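Local coordinates for protein acyl-CoA dehydrogenase (Bacillus subtilis, PDB 5LNX) that uses FAD to oxidise saturated acyl-CoA thioesters to their 2,3-dehydroacyl-CoA products, passing the electrons to an acceptor, at residues 13-22 / 39-48; 28-36 / 196-206. All coordinates share one frame; numbering follows the deposited sequence.

How the interactions relate
Both contacts draw on helix 9-32: interaction 1 uses its middle, residues 13-22, and interaction 2 its last turn and the turn that follows, residues 28-36. Their segments alternate along the chain, because the turn after that helix supplies interaction 2 before helix 37-45 returns to make interaction 1. The centres lie 19 Å apart, yet the two touch where Ile40 CG1 packs on Phe35 CZ at 3.7 Å. Interaction 1 stays within the helical N-terminal domain, while interaction 2 joins that domain to the middle domain beside the cofactor: Leu202 of its 196-206 segment touches FAD, and the side chain of Asn206 is about 10 Å from a bound FAD.

Interaction 1: residues 13-22 / 39-48; sequences MVRDFARKEI and LIKKMGKHGL
Phe17 reaches from helix 9-32 into the side of helix 37-45, and most of the contact is built round its ring. With CG anti to the backbone N (chi1 -176°), the ring is carried toward helix 37-45. Leu48 CD1 sits over one face, 4.0 Å from the ring centroid, while Glu21 CB, one turn along Phe17's own helix, lies against the opposite face. An edge of the ring points at the face of His46 in an offset edge-to-face pair, with centroids 5.2 Å apart and planes at 67°. Met43 crosses the far end of the ring at about a right angle, its CG 3.6 Å from Phe17 CZ.

Leu48 forks between partners: CD1 takes the Phe17 face, and CD2 meets both Met13 SD and Val14 CG2 at 3.7 Å. Met13, bent at chi2, brings its CE to the edge of the His46 ring. At the other end, Leu39 CD1 touches both Phe17 CE2 and Ile22 CG1. Toward solvent, the Lys42 chain passes across the Glu21 carboxylate, and Lys42 NZ makes a long salt bridge of 3.9 Å to Glu21 OE1. No hydrogen bond links the segments; apart from the long salt bridge and the aromatic pair, the contact is apolar packing.

Helix 64-77 backs the buried side, where Ile74 meets Val14, Ile22 and Met43. Helix 37-45 ends in a Schellman motif, with Gly47 at positive phi and Leu48 N bonded to Met43 O, which turns Leu48 back toward Phe17. Roughly antiparallel, at 153° and 11.3 Å between axes, the pair belongs to the all-helical N-terminal domain of the acyl-CoA dehydrogenase fold.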
ATOM      1  N   MET D  13      32.612   0.989 -18.087  1.00 42.45           N
ATOM      2  CA  MET D  13      32.953   2.267 -18.726  1.00 40.25           C
ATOM      3  C   MET D  13      32.051   3.423 -18.278  1.00 40.69           C
ATOM      4  O   MET D  13      32.549   4.499 -17.890  1.00 43.50           O
ATOM      5  CB  MET D  13      32.910   2.118 -20.247  1.00 43.10           C
ATOM      6  CG  MET D  13      33.142   3.424 -20.995  1.00 48.81           C
ATOM      7  SD  MET D  13      31.806   4.633 -21.138  1.00 47.61           S
ATOM      8  CE  MET D  13      32.880   6.013 -21.558  1.00 40.68           C
ATOM      9  N   VAL D  14      30.736   3.193 -18.297  1.00 36.85           N
ATOM     10  CA  VAL D  14      29.769   4.231 -17.871  1.00 36.48           C
ATOM     11  C   VAL D  14      29.834   4.449 -16.369  1.00 33.77           C
ATOM     12  O   VAL D  14      29.689   5.568 -15.911  1.00 28.40           O
ATOM     13  CB  VAL D  14      28.283   3.949 -18.241  1.00 39.28           C
ATOM     14  CG1 VAL D  14      27.347   4.985 -17.630  1.00 39.87           C
ATOM     15  CG2 VAL D  14      28.070   4.003 -19.748  1.00 40.34           C
ATOM     16  N   ARG D  15      29.993   3.373 -15.597  1.00 36.09           N
ATOM     17  CA  ARG D  15      30.140   3.510 -14.132  1.00 35.68           C
ATOM     18  C   ARG D  15      31.335   4.389 -13.732  1.00 31.80           C
ATOM     19  O   ARG D  15      31.221   5.227 -12.842  1.00 27.13           O
ATOM     20  CB  ARG D  15      30.255   2.167 -13.420  1.00 41.02           C
ATOM     21  CG  ARG D  15      29.964   2.289 -11.920  1.00 43.39           C
ATOM     22  CD  ARG D  15      29.780   0.956 -11.193  1.00 44.05           C
ATOM     23  NE  ARG D  15      28.561   0.250 -11.579  1.00 44.10           N
ATOM     24  CZ  ARG D  15      28.117  -0.869 -10.999  1.00 50.63           C
ATOM     25  NH1 ARG D  15      26.987  -1.427 -11.427  1.00 43.58           N
ATOM     26  NH2 ARG D  15      28.797  -1.456  -9.998  1.00 51.07           N
ATOM     27  N   ASP D  16      32.460   4.208 -14.413  1.00 30.42           N
ATOM     28  CA  ASP D  16      33.679   4.968 -14.092  1.00 33.89           C
ATOM     29  C   ASP D  16      33.549   6.440 -14.472  1.00 32.99           C
ATOM     30  O   ASP D  16      33.746   7.327 -13.628  1.00 33.79           O
ATOM     31  CB  ASP D  16      34.906   4.361 -14.782  1.00 37.02           C
ATOM     32  CG  ASP D  16      35.220   2.951 -14.290  1.00 43.88           C
ATOM     33  OD1 ASP D  16      34.861   2.603 -13.134  1.00 55.73           O
ATOM     34  OD2 ASP D  16      35.819   2.187 -15.064  1.00 45.24           O
ATOM     35  N   PHE D  17      33.196   6.675 -15.741  1.00 30.47           N
ATOM     36  CA  PHE D  17      32.815   8.001 -16.240  1.00 26.64           C
ATOM     37  C   PHE D  17      31.829   8.690 -15.316  1.00 27.19           C
ATOM     38  O   PHE D  17      32.037   9.847 -14.897  1.00 35.79           O
ATOM     39  CB  PHE D  17      32.165   7.920 -17.624  1.00 28.07           C
ATOM     40  CG  PHE D  17      31.850   9.272 -18.208  1.00 26.87           C
ATOM     41  CD1 PHE D  17      32.752   9.901 -19.045  1.00 26.97           C
ATOM     42  CD2 PHE D  17      30.715   9.973 -17.808  1.00 28.00           C
ATOM     43  CE1 PHE D  17      32.515  11.196 -19.502  1.00 29.98           C
ATOM     44  CE2 PHE D  17      30.469  11.264 -18.279  1.00 28.58           C
ATOM     45  CZ  PHE D  17      31.366  11.873 -19.129  1.00 26.49           C
ATOM     46  N   ALA D  18      30.752   7.981 -15.000  1.00 24.81           N
ATOM     47  CA  ALA D  18      29.690   8.518 -14.138  1.00 25.11           C
ATOM     48  C   ALA D  18      30.249   9.088 -12.857  1.00 25.45           C
ATOM     49  O   ALA D  18      30.125  10.283 -12.585  1.00 24.45           O
ATOM     50  CB  ALA D  18      28.667   7.445 -13.826  1.00 25.21           C
ATOM     51  N   ARG D  19      30.930   8.211 -12.117  1.00 30.41           N
ATOM     52  CA  ARG D  19      31.492   8.519 -10.788  1.00 30.48           C
ATOM     53  C   ARG D  19      32.531   9.633 -10.842  1.00 28.63           C
ATOM     54  O   ARG D  19      32.587  10.466  -9.946  1.00 23.98           O
ATOM     55  CB  ARG D  19      32.111   7.269 -10.139  1.00 35.88           C
ATOM     56  N   LYS D  20      33.336   9.633 -11.901  1.00 30.16           N
ATOM     57  CA  LYS D  20      34.415  10.620 -12.069  1.00 34.20           C
ATOM     58  C   LYS D  20      33.902  11.978 -12.548  1.00 41.36           C
ATOM     59  O   LYS D  20      34.156  13.010 -11.916  1.00 48.64           O
ATOM     60  CB  LYS D  20      35.437  10.099 -13.079  1.00 34.34           C
ATOM     61  CG  LYS D  20      36.471  11.151 -13.509  1.00 36.99           C
ATOM     62  CD  LYS D  20      37.671  11.189 -12.576  1.00 39.33           C
ATOM     63  CE  LYS D  20      38.676  12.220 -13.083  1.00 40.30           C
ATOM     64  NZ  LYS D  20      39.434  11.653 -14.241  1.00 42.53           N
ATOM     65  N   GLU D  21      33.207  11.967 -13.689  1.00 42.36           N
ATOM     66  CA  GLU D  21      32.779  13.202 -14.403  1.00 36.04           C
ATOM     67  C   GLU D  21      31.339  13.673 -14.066  1.00 32.53           C
ATOM     68  O   GLU D  21      31.093  14.870 -13.856  1.00 33.22           O
ATOM     69  CB  GLU D  21      32.946  13.025 -15.909  1.00 34.68           C
ATOM     70  CG  GLU D  21      34.279  12.394 -16.345  1.00 33.82           C
ATOM     71  CD  GLU D  21      35.474  13.348 -16.383  1.00 34.40           C
ATOM     72  OE1 GLU D  21      36.557  13.038 -16.986  1.00 39.04           O
ATOM     73  OE2 GLU D  21      35.346  14.415 -15.787  1.00 28.58           O
ATOM     74  N   ILE D  22      30.402  12.736 -13.971  1.00 30.34           N
ATOM     75  CA  ILE D  22      28.979  13.085 -13.763  1.00 25.34           C
ATOM     76  C   ILE D  22      28.685  13.509 -12.334  1.00 25.05           C
ATOM     77  O   ILE D  22      27.854  14.399 -12.090  1.00 26.58           O
ATOM     78  CB  ILE D  22      28.047  11.926 -14.160  1.00 26.16           C
ATOM     79  CG1 ILE D  22      28.271  11.558 -15.633  1.00 26.31           C
ATOM     80  CG2 ILE D  22      26.578  12.296 -13.915  1.00 26.35           C
ATOM     81  CD1 ILE D  22      27.352  10.471 -16.134  1.00 26.85           C
ATOM     82  N   LEU D  39      29.706  18.948 -19.511  1.00 28.95           N
ATOM     83  CA  LEU D  39      29.585  17.506 -19.313  1.00 29.07           C
ATOM     84  C   LEU D  39      29.103  16.816 -20.555  1.00 27.81           C
ATOM     85  O   LEU D  39      29.668  15.809 -20.992  1.00 25.68           O
ATOM     86  CB  LEU D  39      28.581  17.222 -18.188  1.00 34.03           C
ATOM     87  CG  LEU D  39      28.362  15.752 -17.804  1.00 31.23           C
ATOM     88  CD1 LEU D  39      29.678  15.080 -17.434  1.00 32.09           C
ATOM     89  CD2 LEU D  39      27.371  15.591 -16.666  1.00 29.83           C
ATOM     90  N   ILE D  40      28.021  17.362 -21.114  1.00 29.52           N
ATOM     91  CA  ILE D  40      27.433  16.853 -22.356  1.00 25.68           C
ATOM     92  C   ILE D  40      28.525  16.712 -23.389  1.00 27.34           C
ATOM     93  O   ILE D  40      28.725  15.638 -23.953  1.00 29.95           O
ATOM     94  CB  ILE D  40      26.328  17.784 -22.887  1.00 27.93           C
ATOM     95  CG1 ILE D  40      25.108  17.832 -21.936  1.00 26.87           C
ATOM     96  CG2 ILE D  40      25.882  17.359 -24.288  1.00 28.35           C
ATOM     97  CD1 ILE D  40      24.575  16.493 -21.479  1.00 26.85           C
ATOM     98  N   LYS D  41      29.221  17.812 -23.643  1.00 32.33           N
ATOM     99  CA  LYS D  41      30.346  17.834 -24.598  1.00 38.60           C
ATOM    100  C   LYS D  41      31.277  16.649 -24.365  1.00 42.58           C
ATOM    101  O   LYS D  41      31.502  15.830 -25.260  1.00 41.10           O
ATOM    102  CB  LYS D  41      31.119  19.136 -24.448  1.00 38.73           C
ATOM    103  CG  LYS D  41      32.338  19.315 -25.347  1.00 44.63           C
ATOM    104  CD  LYS D  41      32.633  20.777 -25.654  1.00 48.97           C
ATOM    105  CE  LYS D  41      31.454  21.434 -26.355  1.00 55.32           C
ATOM    106  NZ  LYS D  41      31.791  22.741 -26.979  1.00 60.31           N
ATOM    107  N   LYS D  42      31.749  16.547 -23.124  1.00 47.65           N
ATOM    108  CA  LYS D  42      32.635  15.461 -22.681  1.00 49.95           C
ATOM    109  C   LYS D  42      32.034  14.070 -22.945  1.00 49.86           C
ATOM    110  O   LYS D  42      32.665  13.229 -23.600  1.00 59.50           O
ATOM    111  CB  LYS D  42      32.947  15.642 -21.197  1.00 52.86           C
ATOM    112  CG  LYS D  42      34.150  14.884 -20.687  1.00 59.46           C
ATOM    113  CD  LYS D  42      34.333  15.130 -19.195  1.00 65.19           C
ATOM    114  CE  LYS D  42      34.973  16.479 -18.899  1.00 62.66           C
ATOM    115  NZ  LYS D  42      36.456  16.409 -18.987  1.00 66.97           N
ATOM    116  N   MET D  43      30.800  13.854 -22.480  1.00 46.27           N
ATOM    117  CA  MET D  43      30.045  12.602 -22.767  1.00 40.76           C
ATOM    118  C   MET D  43      30.036  12.296 -24.256  1.00 36.47           C
ATOM    119  O   MET D  43      30.088  11.136 -24.669  1.00 38.88           O
ATOM    120  CB  MET D  43      28.586  12.707 -22.315  1.00 38.85           C
ATOM    121  CG  MET D  43      28.362  12.737 -20.819  1.00 37.48           C
ATOM    122  SD  MET D  43      26.620  12.993 -20.414  1.00 34.46           S
ATOM    123  CE  MET D  43      25.953  11.365 -20.783  1.00 37.32           C
ATOM    124  N   GLY D  44      29.929  13.358 -25.047  1.00 36.46           N
ATOM    125  CA  GLY D  44      30.082  13.281 -26.502  1.00 38.58           C
ATOM    126  C   GLY D  44      31.409  12.705 -26.984  1.00 40.00           C
ATOM    127  O   GLY D  44      31.451  11.741 -27.737  1.00 37.37           O
ATOM    128  N   LYS D  45      32.500  13.278 -26.500  1.00 46.05           N
ATOM    129  CA  LYS D  45      33.830  12.738 -26.784  1.00 46.29           C
ATOM    130  C   LYS D  45      34.000  11.299 -26.349  1.00 46.37           C
ATOM    131  O   LYS D  45      34.663  10.523 -27.032  1.00 48.72           O
ATOM    132  CB  LYS D  45      34.885  13.569 -26.088  1.00 48.67           C
ATOM    133  N   HIS D  46      33.438  10.956 -25.193  1.00 43.34           N
ATOM    134  CA  HIS D  46      33.548   9.580 -24.654  1.00 46.26           C
ATOM    135  C   HIS D  46      32.525   8.592 -25.226  1.00 41.77           C
ATOM    136  O   HIS D  46      32.398   7.463 -24.740  1.00 35.40           O
ATOM    137  CB  HIS D  46      33.474   9.588 -23.129  1.00 47.26           C
ATOM    138  CG  HIS D  46      34.707  10.125 -22.472  1.00 45.00           C
ATOM    139  ND1 HIS D  46      35.241   9.544 -21.347  1.00 44.44           N
ATOM    140  CD2 HIS D  46      35.515  11.170 -22.780  1.00 45.01           C
ATOM    141  CE1 HIS D  46      36.314  10.215 -20.972  1.00 49.15           C
ATOM    142  NE2 HIS D  46      36.504  11.207 -21.825  1.00 51.39           N
ATOM    143  N   GLY D  47      31.816   9.028 -26.267  1.00 38.90           N
ATOM    144  CA  GLY D  47      31.049   8.132 -27.125  1.00 34.04           C
ATOM    145  C   GLY D  47      29.788   7.613 -26.462  1.00 30.08           C
ATOM    146  O   GLY D  47      29.379   6.468 -26.701  1.00 30.23           O
ATOM    147  N   LEU D  48      29.193   8.450 -25.615  1.00 26.55           N
ATOM    148  CA  LEU D  48      27.962   8.110 -24.866  1.00 24.84           C
ATOM    149  C   LEU D  48      26.672   8.627 -25.520  1.00 25.31           C
ATOM    150  O   LEU D  48      25.567   8.240 -25.132  1.00 28.19           O
ATOM    151  CB  LEU D  48      28.044   8.658 -23.451  1.00 22.97           C
ATOM    152  CG  LEU D  48      29.091   8.014 -22.532  1.00 22.71           C
ATOM    153  CD1 LEU D  48      29.063   8.678 -21.160  1.00 21.66           C
ATOM    154  CD2 LEU D  48      28.861   6.516 -22.387  1.00 23.79           C
TER

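Interaction 2: residues 28-36 / 196-206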
ATOM      1  N   ILE D  28      26.990  20.654  -8.933  1.00 26.45           N
ATOM      2  CA  ILE D  28      26.836  21.956  -9.606  1.00 27.75           C
ATOM      3  C   ILE D  28      25.402  22.152 -10.153  1.00 24.25           C
ATOM      4  O   ILE D  28      24.823  23.227 -10.014  1.00 23.14           O
ATOM      5  CB  ILE D  28      27.855  22.143 -10.785  1.00 28.95           C
ATOM      6  CG1 ILE D  28      29.313  22.028 -10.352  1.00 28.10           C
ATOM      7  CG2 ILE D  28      27.634  23.452 -11.504  1.00 26.82           C
ATOM      8  CD1 ILE D  28      29.706  23.049  -9.333  1.00 30.05           C
ATOM      9  N   MET D  29      24.846  21.126 -10.782  1.00 24.77           N
ATOM     10  CA  MET D  29      23.467  21.212 -11.362  1.00 27.61           C
ATOM     11  C   MET D  29      22.406  21.403 -10.293  1.00 30.00           C
ATOM     12  O   MET D  29      21.453  22.150 -10.496  1.00 34.44           O
ATOM     13  CB  MET D  29      23.093  19.953 -12.142  1.00 25.72           C
ATOM     14  CG  MET D  29      23.800  19.794 -13.466  1.00 22.36           C
ATOM     15  SD  MET D  29      23.648  18.085 -13.977  1.00 25.55           S
ATOM     16  CE  MET D  29      22.135  18.053 -14.939  1.00 26.34           C
ATOM     17  N   GLU D  30      22.587  20.737  -9.156  1.00 28.37           N
ATOM     18  CA  GLU D  30      21.655  20.858  -8.040  1.00 27.48           C
ATOM     19  C   GLU D  30      21.715  22.226  -7.387  1.00 31.36           C
ATOM     20  O   GLU D  30      20.756  22.679  -6.738  1.00 33.48           O
ATOM     21  CB  GLU D  30      21.938  19.783  -6.987  1.00 27.44           C
ATOM     22  CG  GLU D  30      21.375  18.416  -7.350  1.00 27.36           C
ATOM     23  CD  GLU D  30      19.858  18.346  -7.269  1.00 29.66           C
ATOM     24  OE1 GLU D  30      19.284  17.937  -8.295  1.00 29.18           O
ATOM     25  OE2 GLU D  30      19.237  18.793  -6.252  1.00 29.23           O
ATOM     26  N   LYS D  31      22.870  22.858  -7.496  1.00 34.58           N
ATOM     27  CA  LYS D  31      23.097  24.153  -6.857  1.00 35.83           C
ATOM     28  C   LYS D  31      22.735  25.276  -7.793  1.00 34.50           C
ATOM     29  O   LYS D  31      22.102  26.246  -7.395  1.00 40.28           O
ATOM     30  CB  LYS D  31      24.551  24.280  -6.451  1.00 35.34           C
ATOM     31  N   THR D  32      23.165  25.138  -9.034  1.00 31.25           N
ATOM     32  CA  THR D  32      23.046  26.186 -10.046  1.00 35.06           C
ATOM     33  C   THR D  32      21.702  26.127 -10.794  1.00 36.80           C
ATOM     34  O   THR D  32      21.159  27.154 -11.183  1.00 40.52           O
ATOM     35  CB  THR D  32      24.201  26.066 -11.078  1.00 35.84           C
ATOM     36  OG1 THR D  32      23.950  24.942 -11.946  1.00 30.85           O
ATOM     37  N   ASP D  33      21.201  24.912 -11.014  1.00 37.77           N
ATOM     38  CA  ASP D  33      20.042  24.632 -11.906  1.00 38.03           C
ATOM     39  C   ASP D  33      20.370  24.954 -13.366  1.00 37.08           C
ATOM     40  O   ASP D  33      19.470  25.206 -14.166  1.00 42.48           O
ATOM     41  CB  ASP D  33      18.776  25.385 -11.459  1.00 40.09           C
ATOM     42  CG  ASP D  33      17.470  24.758 -11.984  1.00 44.08           C
ATOM     43  OD1 ASP D  33      16.889  25.352 -12.909  1.00 49.29           O
ATOM     44  OD2 ASP D  33      16.996  23.722 -11.456  1.00 44.36           O
ATOM     45  N   GLU D  34      21.657  24.899 -13.715  1.00 33.35           N
ATOM     46  CA  GLU D  34      22.118  25.186 -15.077  1.00 29.10           C
ATOM     47  C   GLU D  34      22.491  23.938 -15.857  1.00 27.01           C
ATOM     48  O   GLU D  34      23.237  23.077 -15.386  1.00 28.01           O
ATOM     49  CB  GLU D  34      23.297  26.160 -15.070  1.00 29.83           C
ATOM     50  CG  GLU D  34      22.981  27.469 -14.362  1.00 31.28           C
ATOM     51  CD  GLU D  34      24.078  28.498 -14.508  1.00 32.86           C
ATOM     52  OE1 GLU D  34      25.237  28.113 -14.814  1.00 36.42           O
ATOM     53  OE2 GLU D  34      23.784  29.698 -14.304  1.00 33.12           O
ATOM     54  N   PHE D  35      21.947  23.857 -17.066  1.00 27.11           N
ATOM     55  CA  PHE D  35      22.201  22.749 -17.989  1.00 25.77           C
ATOM     56  C   PHE D  35      23.718  22.514 -18.091  1.00 33.07           C
ATOM     57  O   PHE D  35      24.476  23.476 -18.187  1.00 35.08           O
ATOM     58  CB  PHE D  35      21.608  23.076 -19.385  1.00 22.77           C
ATOM     59  CG  PHE D  35      21.796  21.980 -20.408  1.00 17.31           C
ATOM     60  CD1 PHE D  35      20.898  20.945 -20.521  1.00 15.20           C
ATOM     61  CD2 PHE D  35      22.876  22.007 -21.243  1.00 15.93           C
ATOM     62  CE1 PHE D  35      21.085  19.945 -21.447  1.00 14.58           C
ATOM     63  CE2 PHE D  35      23.078  21.023 -22.177  1.00 14.82           C
ATOM     64  CZ  PHE D  35      22.180  19.992 -22.286  1.00 14.67           C
ATOM     65  N   PRO D  36      24.168  21.243 -18.064  1.00 36.38           N
ATOM     66  CA  PRO D  36      25.579  20.954 -17.936  1.00 34.98           C
ATOM     67  C   PRO D  36      26.265  20.871 -19.288  1.00 36.08           C
ATOM     68  O   PRO D  36      26.742  19.807 -19.698  1.00 41.58           O
ATOM     69  CB  PRO D  36      25.558  19.592 -17.255  1.00 36.53           C
ATOM     70  CG  PRO D  36      24.342  18.921 -17.812  1.00 35.07           C
ATOM     71  CD  PRO D  36      23.410  19.999 -18.298  1.00 35.79           C
ATOM     72  N   LYS D 196      13.290  28.937 -19.257  1.00 32.83           N
ATOM     73  CA  LYS D 196      13.510  27.768 -18.392  1.00 28.73           C
ATOM     74  C   LYS D 196      12.425  27.656 -17.328  1.00 26.22           C
ATOM     75  O   LYS D 196      12.225  28.576 -16.528  1.00 26.29           O
ATOM     76  CB  LYS D 196      14.880  27.878 -17.703  1.00 29.36           C
ATOM     77  CG  LYS D 196      15.657  26.580 -17.606  1.00 31.16           C
ATOM     78  CD  LYS D 196      17.074  26.789 -17.060  1.00 30.35           C
ATOM     79  CE  LYS D 196      17.126  27.738 -15.882  1.00 30.77           C
ATOM     80  NZ  LYS D 196      18.487  27.802 -15.298  1.00 31.36           N
ATOM     81  N   GLU D 197      11.759  26.507 -17.295  1.00 25.34           N
ATOM     82  CA  GLU D 197      10.684  26.276 -16.342  1.00 25.92           C
ATOM     83  C   GLU D 197      11.273  25.882 -14.985  1.00 28.98           C
ATOM     84  O   GLU D 197      12.228  25.094 -14.906  1.00 27.38           O
ATOM     85  CB  GLU D 197       9.752  25.167 -16.818  1.00 26.97           C
ATOM     86  CG  GLU D 197       8.974  25.481 -18.103  1.00 25.88           C
ATOM     87  CD  GLU D 197       8.339  24.240 -18.712  1.00 25.12           C
ATOM     88  OE1 GLU D 197       7.409  24.311 -19.546  1.00 24.23           O
ATOM     89  OE2 GLU D 197       8.812  23.154 -18.356  1.00 32.42           O
ATOM     90  N   ARG D 198      10.699  26.429 -13.917  1.00 29.41           N
ATOM     91  CA  ARG D 198      11.173  26.140 -12.555  1.00 29.45           C
ATOM     92  C   ARG D 198      10.388  24.957 -12.017  1.00 30.09           C
ATOM     93  O   ARG D 198       9.206  25.089 -11.728  1.00 34.93           O
ATOM     94  CB  ARG D 198      10.969  27.354 -11.638  1.00 29.09           C
ATOM     95  CG  ARG D 198      11.956  28.485 -11.859  1.00 29.56           C
ATOM     96  CD  ARG D 198      11.433  29.768 -11.265  1.00 29.25           C
ATOM     97  NE  ARG D 198      11.126  29.585  -9.852  1.00 30.69           N
ATOM     98  CZ  ARG D 198       9.913  29.566  -9.296  1.00 30.92           C
ATOM     99  NH1 ARG D 198       8.795  29.747 -10.015  1.00 29.36           N
ATOM    100  NH2 ARG D 198       9.817  29.361  -7.976  1.00 31.11           N
ATOM    101  N   LYS D 199      11.080  23.843 -11.793  1.00 30.10           N
ATOM    102  CA  LYS D 199      10.457  22.561 -11.488  1.00 27.53           C
ATOM    103  C   LYS D 199      10.811  22.060 -10.087  1.00 27.86           C
ATOM    104  O   LYS D 199      11.796  22.494  -9.484  1.00 24.49           O
ATOM    105  CB  LYS D 199      10.924  21.512 -12.490  1.00 32.34           C
ATOM    106  N   LEU D 200       9.994  21.128  -9.580  1.00 27.34           N
ATOM    107  CA  LEU D 200      10.263  20.442  -8.292  1.00 25.47           C
ATOM    108  C   LEU D 200      11.626  19.784  -8.255  1.00 24.69           C
ATOM    109  O   LEU D 200      12.287  19.772  -7.226  1.00 22.74           O
ATOM    110  CB  LEU D 200       9.193  19.382  -8.001  1.00 27.56           C
ATOM    111  N   GLY D 201      12.052  19.242  -9.398  1.00 28.00           N
ATOM    112  CA  GLY D 201      13.324  18.503  -9.514  1.00 25.33           C
ATOM    113  C   GLY D 201      13.889  18.387 -10.926  1.00 28.48           C
ATOM    114  O   GLY D 201      13.721  19.280 -11.744  1.00 33.77           O
ATOM    115  N   LEU D 202      14.604  17.300 -11.203  1.00 29.86           N
ATOM    116  CA  LEU D 202      15.513  17.240 -12.359  1.00 29.90           C
ATOM    117  C   LEU D 202      16.182  18.602 -12.551  1.00 29.11           C
ATOM    118  O   LEU D 202      16.027  19.266 -13.589  1.00 26.57           O
ATOM    119  CB  LEU D 202      14.766  16.843 -13.629  1.00 32.88           C
ATOM    120  CG  LEU D 202      14.084  15.469 -13.635  1.00 36.17           C
ATOM    121  CD1 LEU D 202      13.615  15.129 -15.036  1.00 37.09           C
ATOM    122  CD2 LEU D 202      14.989  14.351 -13.124  1.00 33.86           C
ATOM    123  N   TYR D 203      16.880  19.039 -11.514  1.00 27.27           N
ATOM    124  CA  TYR D 203      17.689  20.256 -11.595  1.00 30.77           C
ATOM    125  C   TYR D 203      18.913  19.925 -12.501  1.00 31.44           C
ATOM    126  O   TYR D 203      19.286  18.783 -12.549  1.00 34.70           O
ATOM    127  CB  TYR D 203      18.206  20.617 -10.195  1.00 31.74           C
ATOM    128  CG  TYR D 203      17.253  21.395  -9.284  1.00 35.15           C
ATOM    129  CD1 TYR D 203      15.875  21.303  -9.415  1.00 38.71           C
ATOM    130  CD2 TYR D 203      17.748  22.209  -8.267  1.00 38.63           C
ATOM    131  CE1 TYR D 203      15.023  22.012  -8.583  1.00 41.34           C
ATOM    132  CE2 TYR D 203      16.905  22.914  -7.423  1.00 39.46           C
ATOM    133  CZ  TYR D 203      15.541  22.812  -7.582  1.00 40.93           C
ATOM    134  OH  TYR D 203      14.691  23.514  -6.748  1.00 42.19           O
ATOM    135  N   GLY D 204      19.511  20.826 -13.283  1.00 31.44           N
ATOM    136  CA  GLY D 204      18.902  21.506 -14.403  1.00 29.90           C
ATOM    137  C   GLY D 204      18.940  20.768 -15.763  1.00 25.77           C
ATOM    138  O   GLY D 204      19.772  20.954 -16.735  1.00 30.83           O
ATOM    139  N   SER D 205      17.978  19.897 -15.842  1.00 23.64           N
ATOM    140  CA  SER D 205      17.489  19.480 -17.144  1.00 25.19           C
ATOM    141  C   SER D 205      16.570  20.592 -17.687  1.00 23.07           C
ATOM    142  O   SER D 205      15.446  20.726 -17.236  1.00 24.53           O
ATOM    143  CB  SER D 205      16.748  18.157 -17.072  1.00 23.33           C
ATOM    144  OG  SER D 205      16.092  17.927 -18.308  1.00 26.13           O
ATOM    145  N   ASN D 206      17.077  21.441 -18.572  1.00 22.84           N
ATOM    146  CA  ASN D 206      16.253  22.520 -19.183  1.00 23.52           C
ATOM    147  C   ASN D 206      14.920  21.993 -19.675  1.00 20.45           C
ATOM    148  O   ASN D 206      14.873  21.149 -20.553  1.00 18.10           O
ATOM    149  CB  ASN D 206      16.984  23.140 -20.382  1.00 25.49           C
ATOM    150  CG  ASN D 206      17.824  24.353 -20.003  1.00 28.56           C
ATOM    151  OD1 ASN D 206      18.150  24.571 -18.840  1.00 28.33           O
ATOM    152  ND2 ASN D 206      18.234  25.113 -21.009  1.00 33.30           N
TER
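Lys196 and Asp33 make the hydrogen bond that crosses this contact: Lys196 NZ donates to Asp33 O at 3.0 Å, approaching from above the carbonyl plane. Lys196 NZ also forms a long salt bridge, 3.8 Å, to Asp33 OD1. The other carboxylate oxygen, Asp33 OD2, lies over a face of the Tyr203 ring, with the carboxylate plane at 90° to it. Glu30 O comes to the edge of that ring, and Glu30 OE2 is satisfied by a salt bridge to Arg352, which also makes a cation-pi contact with Tyr203. An alanine in place of Tyr203 would probably leave Arg352 without its aromatic partner and open a gap beneath Asp33 OD2 and beside Glu30 O.

Here the end of helix 9-32 and the turn after it, in the N-terminal domain, dock on the loop joining strands 191-196 and 207-212 of the middle beta domain, a loop that carries Leu202 of the FAD pocket. Asp353 OD1 takes the hydrogen bond of Leu202 N.

The helix end is closed by Thr32: its OG1 donates to Ile28 O at 2.7 Å, and accepts from Glu34 N in an ST turn. Ile28 O takes Thr32 N as well. Further on, Gly204 O receives a CA-H...O contact from Phe35 CA at 3.3 Å. Asn206 OD1 rests near Phe35 CB, while Asn206 ND2 gives its hydrogen bond to Gly158 O.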